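Local coordinates for lysyl oxidase (Pichia pastoris, PDB 1W7C), which probably oxidises primary amines, including peptidyl lysine, to aldehydes with a copper ion and a topaquinone cofactor made from one of its own tyrosines, at residues N601-H607 and D643-N649; E611-T616 and V628-F633. Residues are numbered along the deposited sequence.

Contact 1 of 2, residues N601-H607 and D643-N649; sequences NLFLTKH and DIVAWVN. With CA (calcium ion), chain D.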
loop_
_atom_site.group_PDB
_atom_site.type_symbol
_atom_site.label_atom_id
_atom_site.label_comp_id
_atom_site.label_asym_id
_atom_site.label_seq_id
_atom_site.Cartn_x
_atom_site.Cartn_y
_atom_site.Cartn_z
ATOM N N ASN A 601 13.122 8.915 -8.138
ATOM C CA ASN A 601 12.645 7.816 -7.293
ATOM C C ASN A 601 13.731 6.832 -6.833
ATOM O O ASN A 601 13.674 6.311 -5.729
ATOM C CB ASN A 601 11.522 7.033 -7.976
ATOM C CG ASN A 601 10.267 7.828 -8.200
ATOM O OD1 ASN A 601 9.749 7.852 -9.333
ATOM N ND2 ASN A 601 9.742 8.432 -7.164
ATOM N N LEU A 602 14.691 6.559 -7.729
ATOM C CA LEU A 602 15.743 5.610 -7.423
ATOM C C LEU A 602 16.951 5.826 -8.334
ATOM O O LEU A 602 16.860 6.400 -9.430
ATOM C CB LEU A 602 15.279 4.185 -7.404
ATOM C CG LEU A 602 15.225 3.084 -8.411
ATOM C CD1 LEU A 602 16.477 2.746 -9.101
ATOM C CD2 LEU A 602 14.786 1.825 -7.643
ATOM N N PHE A 603 18.101 5.388 -7.827
ATOM C CA PHE A 603 19.340 5.427 -8.573
ATOM C C PHE A 603 20.013 4.074 -8.485
ATOM O O PHE A 603 19.945 3.392 -7.468
ATOM C CB PHE A 603 20.303 6.456 -7.974
ATOM C CG PHE A 603 19.872 7.891 -8.174
ATOM C CD1 PHE A 603 19.030 8.510 -7.251
ATOM C CD2 PHE A 603 20.266 8.593 -9.269
ATOM C CE1 PHE A 603 18.613 9.817 -7.470
ATOM C CE2 PHE A 603 19.873 9.896 -9.471
ATOM C CZ PHE A 603 19.015 10.510 -8.587
ATOM N N LEU A 604 20.657 3.678 -9.580
ATOM C CA LEU A 604 21.479 2.444 -9.615
ATOM C C LEU A 604 22.927 2.811 -9.792
ATOM O O LEU A 604 23.249 3.587 -10.717
ATOM C CB LEU A 604 21.028 1.596 -10.808
ATOM C CG LEU A 604 19.566 1.146 -10.765
ATOM C CD1 LEU A 604 19.189 0.466 -12.075
ATOM C CD2 LEU A 604 19.264 0.214 -9.622
ATOM N N THR A 605 23.806 2.323 -8.920
ATOM C CA THR A 605 25.222 2.596 -9.042
ATOM C C THR A 605 26.048 1.341 -8.913
ATOM O O THR A 605 25.594 0.308 -8.395
ATOM C CB THR A 605 25.706 3.598 -7.997
ATOM O OG1 THR A 605 25.592 3.000 -6.690
ATOM C CG2 THR A 605 24.882 4.909 -8.024
ATOM N N LYS A 606 27.306 1.435 -9.335
ATOM C CA LYS A 606 28.291 0.393 -9.096
ATOM C C LYS A 606 28.729 0.456 -7.646
ATOM O O LYS A 606 29.156 1.490 -7.164
ATOM C CB LYS A 606 29.456 0.557 -10.077
ATOM C CG LYS A 606 30.636 -0.332 -9.840
ATOM C CD LYS A 606 31.783 0.031 -10.818
ATOM C CE LYS A 606 33.019 -0.723 -10.596
ATOM N NZ LYS A 606 33.942 -0.395 -11.680
ATOM N N HIS A 607 28.689 -0.674 -6.973
ATOM C CA HIS A 607 29.080 -0.743 -5.575
ATOM C C HIS A 607 30.515 -0.282 -5.394
ATOM O O HIS A 607 31.395 -0.717 -6.133
ATOM C CB HIS A 607 29.000 -2.156 -5.031
ATOM C CG HIS A 607 29.375 -2.239 -3.587
ATOM N ND1 HIS A 607 30.682 -2.351 -3.164
ATOM C CD2 HIS A 607 28.631 -2.070 -2.475
ATOM C CE1 HIS A 607 30.716 -2.286 -1.842
ATOM N NE2 HIS A 607 29.475 -2.148 -1.395
ATOM N N ASP A 643 28.613 -5.382 -9.609
ATOM C CA ASP A 643 27.932 -5.318 -8.308
ATOM C C ASP A 643 27.174 -3.998 -8.258
ATOM O O ASP A 643 27.778 -2.912 -8.320
ATOM C CB ASP A 643 28.974 -5.390 -7.216
ATOM C CG ASP A 643 28.385 -5.475 -5.854
ATOM O OD1 ASP A 643 27.156 -5.295 -5.707
ATOM O OD2 ASP A 643 29.115 -5.763 -4.858
ATOM N N ILE A 644 25.850 -4.098 -8.236
ATOM C CA ILE A 644 24.951 -2.962 -8.311
ATOM C C ILE A 644 24.389 -2.714 -6.917
ATOM O O ILE A 644 24.129 -3.641 -6.122
ATOM C CB ILE A 644 23.809 -3.267 -9.323
ATOM C CG1 ILE A 644 24.393 -3.480 -10.722
ATOM C CG2 ILE A 644 22.767 -2.135 -9.336
ATOM C CD1 ILE A 644 23.412 -3.956 -11.752
ATOM N N VAL A 645 24.196 -1.427 -6.635
ATOM C CA VAL A 645 23.461 -0.969 -5.460
ATOM C C VAL A 645 22.279 -0.116 -5.970
ATOM O O VAL A 645 22.445 0.720 -6.871
ATOM C CB VAL A 645 24.348 -0.060 -4.558
ATOM C CG1 VAL A 645 23.580 0.484 -3.374
ATOM C CG2 VAL A 645 25.594 -0.786 -4.144
ATOM N N ALA A 646 21.087 -0.382 -5.414
ATOM C CA ALA A 646 19.933 0.469 -5.673
ATOM C C ALA A 646 19.742 1.375 -4.465
ATOM O O ALA A 646 19.685 0.941 -3.359
ATOM C CB ALA A 646 18.680 -0.351 -5.926
ATOM N N TRP A 647 19.625 2.662 -4.753
ATOM C CA TRP A 647 19.364 3.684 -3.722
ATOM C C TRP A 647 17.908 4.091 -3.986
ATOM O O TRP A 647 17.624 4.761 -4.994
ATOM C CB TRP A 647 20.340 4.877 -3.910
ATOM C CG TRP A 647 21.794 4.497 -3.905
ATOM C CD1 TRP A 647 22.489 4.117 -4.982
ATOM C CD2 TRP A 647 22.735 4.518 -2.800
ATOM N NE1 TRP A 647 23.783 3.827 -4.630
ATOM C CE2 TRP A 647 23.966 4.069 -3.298
ATOM C CE3 TRP A 647 22.635 4.809 -1.437
ATOM C CZ2 TRP A 647 25.114 3.971 -2.511
ATOM C CZ3 TRP A 647 23.772 4.718 -0.641
ATOM C CH2 TRP A 647 25.005 4.281 -1.179
ATOM N N VAL A 648 17.017 3.625 -3.099
ATOM C CA VAL A 648 15.593 3.665 -3.302
ATOM C C VAL A 648 14.966 4.676 -2.375
ATOM O O VAL A 648 15.222 4.664 -1.182
ATOM C CB VAL A 648 14.944 2.278 -3.074
ATOM C CG1 VAL A 648 13.487 2.366 -3.351
ATOM C CG2 VAL A 648 15.622 1.226 -3.946
ATOM N N ASN A 649 14.163 5.590 -2.923
ATOM C CA ASN A 649 13.509 6.607 -2.135
ATOM C C ASN A 649 12.036 6.337 -1.858
ATOM O O ASN A 649 11.298 5.816 -2.707
ATOM C CB ASN A 649 13.632 7.975 -2.810
ATOM C CG ASN A 649 15.051 8.417 -2.915
ATOM O OD1 ASN A 649 15.864 8.133 -2.018
ATOM N ND2 ASN A 649 15.379 9.106 -4.012
HETATM CA CA CA D . 24.937 -5.608 -5.097
HETATM O O HOH W 1 10.597 7.922 -4.500
HETATM O O HOH W 2 24.853 -6.748 -7.234
#

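Contact 2 of 2, residues E611-T616 and V628-F633; sequences ELRSST and VNFNAF. With CA (calcium ion), chain E.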
loop_
_atom_site.group_PDB
_atom_site.type_symbol
_atom_site.label_atom_id
_atom_site.label_comp_id
_atom_site.label_asym_id
_atom_site.label_seq_id
_atom_site.Cartn_x
_atom_site.Cartn_y
_atom_site.Cartn_z
ATOM N N GLU A 611 31.801 4.568 -1.564
ATOM C CA GLU A 611 30.440 5.081 -1.708
ATOM C C GLU A 611 29.567 4.309 -0.718
ATOM O O GLU A 611 28.600 3.626 -1.052
ATOM C CB GLU A 611 29.996 5.042 -3.154
ATOM C CG GLU A 611 30.938 5.875 -4.025
ATOM C CD GLU A 611 30.588 5.928 -5.484
ATOM O OE1 GLU A 611 29.630 5.257 -5.933
ATOM O OE2 GLU A 611 31.296 6.658 -6.221
ATOM N N LEU A 612 29.973 4.448 0.542
ATOM C CA LEU A 612 29.392 3.816 1.680
ATOM C C LEU A 612 27.989 4.308 1.940
ATOM O O LEU A 612 27.096 3.523 2.284
ATOM C CB LEU A 612 30.286 4.130 2.881
ATOM C CG LEU A 612 29.733 3.726 4.246
ATOM C CD1 LEU A 612 29.582 2.231 4.333
ATOM C CD2 LEU A 612 30.652 4.269 5.334
ATOM N N ARG A 613 27.811 5.612 1.769
ATOM C CA ARG A 613 26.616 6.286 2.296
ATOM C C ARG A 613 26.271 7.503 1.432
ATOM O O ARG A 613 27.153 8.179 0.919
ATOM C CB ARG A 613 26.845 6.710 3.753
ATOM C CG ARG A 613 28.074 7.601 3.976
ATOM C CD ARG A 613 28.418 7.733 5.469
ATOM N NE ARG A 613 27.267 8.221 6.210
ATOM C CZ ARG A 613 27.058 8.070 7.486
ATOM N NH1 ARG A 613 28.003 7.515 8.227
ATOM N NH2 ARG A 613 25.929 8.495 8.013
ATOM N N SER A 614 24.963 7.758 1.285
ATOM C CA SER A 614 24.483 8.805 0.402
ATOM C C SER A 614 24.394 10.189 1.057
ATOM O O SER A 614 24.167 11.160 0.352
ATOM C CB SER A 614 23.140 8.411 -0.156
ATOM O OG SER A 614 22.265 8.127 0.909
ATOM N N SER A 615 24.460 10.238 2.389
ATOM C CA SER A 615 24.529 11.464 3.164
ATOM C C SER A 615 25.385 11.191 4.365
ATOM O O SER A 615 25.808 10.034 4.571
ATOM C CB SER A 615 23.128 11.911 3.598
ATOM O OG SER A 615 23.173 13.210 4.175
ATOM N N THR A 616 25.666 12.220 5.147
ATOM C CA THR A 616 26.386 12.082 6.423
ATOM C C THR A 616 25.756 12.996 7.436
ATOM O O THR A 616 25.047 13.930 7.067
ATOM C CB THR A 616 27.897 12.470 6.274
ATOM O OG1 THR A 616 28.034 13.886 6.213
ATOM C CG2 THR A 616 28.545 11.856 5.060
ATOM N N VAL A 628 29.716 14.261 1.592
ATOM C CA VAL A 628 29.209 13.433 0.511
ATOM C C VAL A 628 28.279 14.256 -0.375
ATOM O O VAL A 628 27.235 14.774 0.086
ATOM C CB VAL A 628 28.476 12.195 1.048
ATOM C CG1 VAL A 628 27.737 11.480 -0.101
ATOM C CG2 VAL A 628 29.453 11.233 1.710
ATOM N N ASN A 629 28.671 14.357 -1.641
ATOM C CA ASN A 629 27.794 14.816 -2.691
ATOM C C ASN A 629 27.395 13.578 -3.475
ATOM O O ASN A 629 28.218 12.990 -4.154
ATOM C CB ASN A 629 28.488 15.838 -3.565
ATOM C CG ASN A 629 27.560 16.405 -4.637
ATOM O OD1 ASN A 629 26.637 15.716 -5.089
ATOM N ND2 ASN A 629 27.801 17.647 -5.053
ATOM N N PHE A 630 26.136 13.171 -3.331
ATOM C CA PHE A 630 25.659 11.930 -3.928
ATOM C C PHE A 630 25.909 11.888 -5.441
ATOM O O PHE A 630 26.103 10.831 -5.999
ATOM C CB PHE A 630 24.188 11.745 -3.614
ATOM C CG PHE A 630 23.564 10.524 -4.246
ATOM C CD1 PHE A 630 23.730 9.281 -3.671
ATOM C CD2 PHE A 630 22.851 10.625 -5.429
ATOM C CE1 PHE A 630 23.152 8.147 -4.218
ATOM C CE2 PHE A 630 22.265 9.484 -5.988
ATOM C CZ PHE A 630 22.451 8.252 -5.399
ATOM N N ASN A 631 25.835 13.042 -6.111
ATOM C CA ASN A 631 26.000 13.057 -7.536
ATOM C C ASN A 631 27.387 12.590 -7.979
ATOM O O ASN A 631 27.543 12.184 -9.115
ATOM C CB ASN A 631 25.725 14.465 -8.085
ATOM C CG ASN A 631 24.252 14.797 -8.138
ATOM O OD1 ASN A 631 23.394 13.906 -7.963
ATOM N ND2 ASN A 631 23.941 16.082 -8.324
ATOM N N ALA A 632 28.372 12.604 -7.073
ATOM C CA ALA A 632 29.701 12.097 -7.395
ATOM C C ALA A 632 29.666 10.596 -7.723
ATOM O O ALA A 632 30.558 10.074 -8.395
ATOM C CB ALA A 632 30.673 12.374 -6.263
ATOM N N PHE A 633 28.655 9.873 -7.212
ATOM C CA PHE A 633 28.555 8.444 -7.481
ATOM C C PHE A 633 28.170 8.150 -8.943
ATOM O O PHE A 633 28.379 7.047 -9.428
ATOM C CB PHE A 633 27.440 7.778 -6.656
ATOM C CG PHE A 633 27.588 7.843 -5.151
ATOM C CD1 PHE A 633 28.641 8.503 -4.522
ATOM C CD2 PHE A 633 26.628 7.207 -4.356
ATOM C CE1 PHE A 633 28.688 8.528 -3.097
ATOM C CE2 PHE A 633 26.692 7.252 -2.960
ATOM C CZ PHE A 633 27.758 7.881 -2.342
HETATM CA CA CA E . 29.783 5.347 -10.237
HETATM O O HOH W 3 32.375 9.137 -5.642
HETATM O O HOH W 4 29.709 4.034 -8.227
HETATM O O HOH W 5 31.510 6.372 -8.891
#

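Contact 1 of 2, residues N601-H607 and D643-N649
Trp647 lies along the strand 602-606 so that its ring edge meets Thr605: NE1 donates to Thr605 OG1 at 2.9 Å, giving the only polar atom of a buried indole its hydrogen-bond partner. Beneath this cross-strand bond the backbones pair antiparallel. Phe603 and Trp647 form one hydrogen-bonded pair (Phe603 N to Trp647 O 2.9 Å, Trp647 N to Phe603 O 2.8 Å), Thr605 and Val645 the next. On the other face of the sheet Leu602 CD2 packs on Val648 CG2 and Leu604 CD2 on Ala646 CB, both at 3.8 Å; Leu604 CD2 also reaches Ile644 CG2 at 4.2 Å, so one branched side chain spans both residues. At one end His607 N donates to Asp643 O at 2.8 Å. There calcium is held by Asp643 OD1 (2.3 Å) and Ile644 O (2.4 Å), with Asp497, Leu498 and Asp499 of the adjoining strand region completing the protein ligands; Asp643 OD2 salt-bridges Lys65. The arrangement is an antiparallel strand pairing in the large β-sandwich of copper amine oxidases, ending at a calcium site.

Contact 2 of 2, residues E611-T616 and V628-F633
Two loop segments meet here within the long connection between strands 602-606 and 642-654 of the copper amine oxidase enzyme domain, and the second, 628-633, ends in a short 3-10 turn. An Asx turn leads into it: Asn629 OD1 accepts from Asn631 N at 3.0 Å, while Ala632 N to Asn629 O (2.9 Å) and Phe633 N to Phe630 O (3.0 Å) close the backbone turns. Phe633, Glu611 and Val628 bury the most surface between the segments. The flat apolar ring of Phe633 can take the Glu611 methylenes on its face while its edge C-H groups face the Arg613 carbonyl. Glu611 CB sits over the face, 3.7 Å from the ring centroid in a CH-pi contact, and at the edge Arg613 O approaches Phe633 CZ to 3.3 Å. Glutamate serves both needs of its site: its methylene groups cover the aromatic ring, and its carboxylate reaches on to the water shell of a calcium ion. Val628, compact and branched, fills the other end of the contact, with CG2 against Thr616 CG2 at 3.5 Å and CG1 against Arg613 O, also at 3.5 Å. Arg613 turns back to its own segment, NE donating to Ser615 O at 2.8 Å, and its guanidinium also salt-bridges Asp316. Calcium is bound directly by Phe633 O, alongside Glu540, Asp635 and Glu637, whereas Glu611 acts through two metal-bound waters, one 2.6 Å from Glu611 OE1 and the other 2.7 Å from Glu611 OE2.

Contact 2 is nested inside the chain loop that contact 1 closes, and their centres lie about 11 Å apart. The indole of Trp647 joins them: its CZ2 is 3.7 Å from Phe633 CE2, and its CH2 is 3.7 Å from Glu611 O. Beside it, Phe603 CD1 meets Phe630 CE2 at 3.6 Å, so the strand pair and the loop share one aromatic cluster. Contact 1 gives one calcium ion two protein ligands, contact 2 gives another a single one, Phe633 O, and Thr605 of contact 1 also touches Glu540, a ligand of the calcium at contact 2. The copper ligands His488, His490 and His654 belong to other parts of the chain, but His654 lies on the same strand, 642-654, as segment 643-649.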